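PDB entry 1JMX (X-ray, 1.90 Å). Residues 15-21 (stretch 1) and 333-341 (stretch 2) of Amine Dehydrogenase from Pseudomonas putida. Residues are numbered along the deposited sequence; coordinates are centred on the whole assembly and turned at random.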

# COMPACT_ATOMS: atom_id res chain seq x y z
N ILE B 15 -21.49 -11.52 -23.18
CA ILE B 15 -20.05 -11.61 -23.35
C ILE B 15 -19.35 -11.19 -22.07
O ILE B 15 -19.81 -10.31 -21.35
N VAL B 16 -18.26 -11.90 -21.77
CA VAL B 16 -17.44 -11.63 -20.60
C VAL B 16 -16.01 -11.95 -20.97
O VAL B 16 -15.74 -12.90 -21.71
N THR B 17 -15.08 -11.12 -20.52
CA THR B 17 -13.68 -11.39 -20.80
C THR B 17 -13.07 -12.03 -19.55
O THR B 17 -13.40 -11.70 -18.42
N ASN B 18 -12.17 -12.97 -19.80
CA ASN B 18 -11.52 -13.80 -18.81
C ASN B 18 -10.03 -13.52 -18.87
O ASN B 18 -9.51 -13.24 -19.95
N TYR B 19 -9.31 -13.79 -17.78
CA TYR B 19 -7.90 -13.44 -17.74
C TYR B 19 -6.85 -13.78 -18.77
O TYR B 19 -6.24 -12.82 -19.30
N PRO B 20 -6.56 -15.08 -19.04
CA PRO B 20 -5.52 -15.38 -20.04
C PRO B 20 -5.63 -14.31 -21.14
O PRO B 20 -4.84 -13.36 -21.15
N ASN B 21 -6.75 -14.33 -21.84
CA ASN B 21 -7.11 -13.35 -22.86
C ASN B 21 -8.26 -13.89 -23.68
O ASN B 21 -8.21 -13.91 -24.90
N LYS B 333 -19.12 -21.73 -14.64
CA LYS B 333 -17.67 -21.75 -14.49
C LYS B 333 -17.05 -21.45 -15.86
O LYS B 333 -17.31 -22.17 -16.83
N LEU B 334 -16.30 -20.36 -15.94
CA LEU B 334 -15.65 -19.96 -17.18
C LEU B 334 -14.26 -20.57 -17.35
O LEU B 334 -13.51 -20.73 -16.38
N PRO B 335 -13.90 -20.96 -18.58
CA PRO B 335 -12.57 -21.53 -18.82
C PRO B 335 -11.51 -20.44 -18.55
O PRO B 335 -11.74 -19.27 -18.84
N GLY B 336 -10.38 -20.83 -17.97
CA GLY B 336 -9.33 -19.87 -17.69
C GLY B 336 -9.28 -19.34 -16.27
O GLY B 336 -9.49 -20.08 -15.32
N GLY B 337 -9.02 -18.05 -16.12
CA GLY B 337 -8.93 -17.47 -14.80
C GLY B 337 -9.83 -16.30 -14.46
O GLY B 337 -10.99 -16.23 -14.87
N ASP B 338 -9.28 -15.36 -13.69
CA ASP B 338 -10.00 -14.19 -13.24
C ASP B 338 -10.60 -13.25 -14.28
O ASP B 338 -9.96 -12.92 -15.27
N MET B 339 -11.83 -12.81 -14.02
CA MET B 339 -12.55 -11.87 -14.88
C MET B 339 -12.05 -10.46 -14.57
O MET B 339 -12.18 -9.55 -15.39
N SER B 340 -11.50 -10.28 -13.38
CA SER B 340 -10.99 -8.99 -12.93
C SER B 340 -12.04 -7.88 -13.09
O SER B 340 -13.19 -8.06 -12.67
N THR B 341 -11.68 -6.76 -13.72
CA THR B 341 -12.62 -5.64 -13.88
C THR B 341 -13.53 -5.68 -15.10
O THR B 341 -14.12 -4.67 -15.46

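The contact joins residues more than 300 positions apart in one chain: the end of a strand, of which Val16 to Asn18 make contact, running out into Tyr19 and Pro20, against a second stretch that for most of its length has no regular structure. Together they bury 428 Å², and an apolar patch lies beside a polar one.

The apolar part is small and simple. Val16, with chi1 in m, points its CA-to-CB bond toward the second stretch and meets Leu334, which points back. Leu334 takes the m, t rotamer, common for leucine, and its CD1 comes to 3.7 Å from Val16 CG2, an ordinary van der Waals distance between methyl groups. Met339 adds a looser contact, its SD lying 4.4 Å from Val16 CB. Its CB leaves sideways, and chi1 in m with chi2 in t extends the chain to bring the sulfur beside the valine. Thr17, the next residue along the strand, turns its CB away, as strand alternation predicts. It still takes part through its backbone: Thr17 O lies 3.6 Å from Met339 CA.

The polar part centres on Asn18. Its CB starts out sideways, but chi1 in t carries the amide in among the backbone of Pro335, Gly336 and Gly337. The amide is probably turned over in the model, so the individual pairings of its two end atoms are best left unassigned. What the placement does establish is a polar group set against main-chain atoms of a segment without regular structure.

Gly336 makes room for that group. A CB there would point toward the first stretch, into the space taken by the Asn18 amide and tight against Pro20 CD. Its backbone angles, phi 98° and psi -140°, would also jam a CB against the preceding carbonyl, so glycine is called for twice over. Gly337 is less constrained by this contact, and Pro20 CD packs 3.6 Å from Gly337 N.

Around Tyr19 the packing is edge-on. Its CB points toward the second stretch, chi1 sits off the wells at -136°, and the ring presents its edge to Asp338 O and Ser340 CB, the latter 4.2 Å from Tyr19 CE1. Tyr19 CD1 is 4.3 Å from Asp338 CB. On the main chain, Tyr19 N comes within 2.7 Å of Asp338 O. The Asp338 carboxylate leads away, and it, Ser340 OG and Tyr19 OH are hydrogen-bonded elsewhere in the structure.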

# COMPACT_ATOMS: atom_id res chain seq x y z
CB ILE B 15 -19.52 -10.76 -24.51
CG1 ILE B 15 -19.87 -9.29 -24.31
CG2 ILE B 15 -20.04 -11.30 -25.82
CD1 ILE B 15 -19.11 -8.36 -25.26
CB VAL B 16 -17.84 -12.50 -19.36
CG1 VAL B 16 -19.19 -12.09 -18.81
CG2 VAL B 16 -17.84 -13.98 -19.71
CB THR B 17 -12.93 -10.15 -21.33
OG1 THR B 17 -12.98 -9.09 -20.37
CG2 THR B 17 -13.57 -9.68 -22.64
CB ASN B 18 -11.82 -15.23 -19.24
CG ASN B 18 -11.31 -16.23 -18.30
OD1 ASN B 18 -11.95 -16.54 -17.30
ND2 ASN B 18 -10.16 -16.81 -18.63
CB TYR B 19 -7.25 -13.58 -16.37
CG TYR B 19 -6.39 -12.35 -16.14
CD1 TYR B 19 -6.86 -11.30 -15.36
CD2 TYR B 19 -5.16 -12.20 -16.79
CE1 TYR B 19 -6.14 -10.13 -15.24
CE2 TYR B 19 -4.44 -11.03 -16.69
CZ TYR B 19 -4.93 -10.00 -15.91
OH TYR B 19 -4.23 -8.83 -15.79
CB PRO B 20 -5.90 -16.79 -20.51
CG PRO B 20 -6.49 -17.39 -19.30
CD PRO B 20 -7.37 -16.28 -18.75
CB ASN B 21 -5.93 -12.97 -23.76
CG ASN B 21 -6.04 -11.55 -24.28
OD1 ASN B 21 -6.84 -10.77 -23.77
ND2 ASN B 21 -5.23 -11.20 -25.26
CB LYS B 333 -17.21 -23.11 -13.96
CG LYS B 333 -15.70 -23.32 -13.87
CD LYS B 333 -15.04 -22.41 -12.83
CE LYS B 333 -15.55 -22.68 -11.41
NZ LYS B 333 -14.90 -21.80 -10.39
CB LEU B 334 -15.49 -18.45 -17.23
CG LEU B 334 -16.72 -17.57 -17.17
CD1 LEU B 334 -16.27 -16.12 -17.08
CD2 LEU B 334 -17.58 -17.81 -18.39
CB PRO B 335 -12.62 -21.90 -20.30
CG PRO B 335 -14.05 -22.23 -20.52
CD PRO B 335 -14.76 -21.12 -19.77
CB ASP B 338 -9.09 -13.37 -12.32
CG ASP B 338 -8.75 -14.09 -11.03
OD1 ASP B 338 -8.78 -15.34 -10.97
OD2 ASP B 338 -8.45 -13.39 -10.06
CB MET B 339 -14.05 -11.93 -14.61
CG MET B 339 -14.78 -13.07 -15.30
SD MET B 339 -16.56 -12.94 -15.14
CE MET B 339 -16.87 -14.00 -13.72
CB SER B 340 -9.69 -8.66 -13.65
OG SER B 340 -9.05 -7.58 -13.01
CB THR B 341 -11.90 -4.27 -13.87
OG1 THR B 341 -11.03 -4.17 -15.00
CG2 THR B 341 -11.09 -4.09 -12.58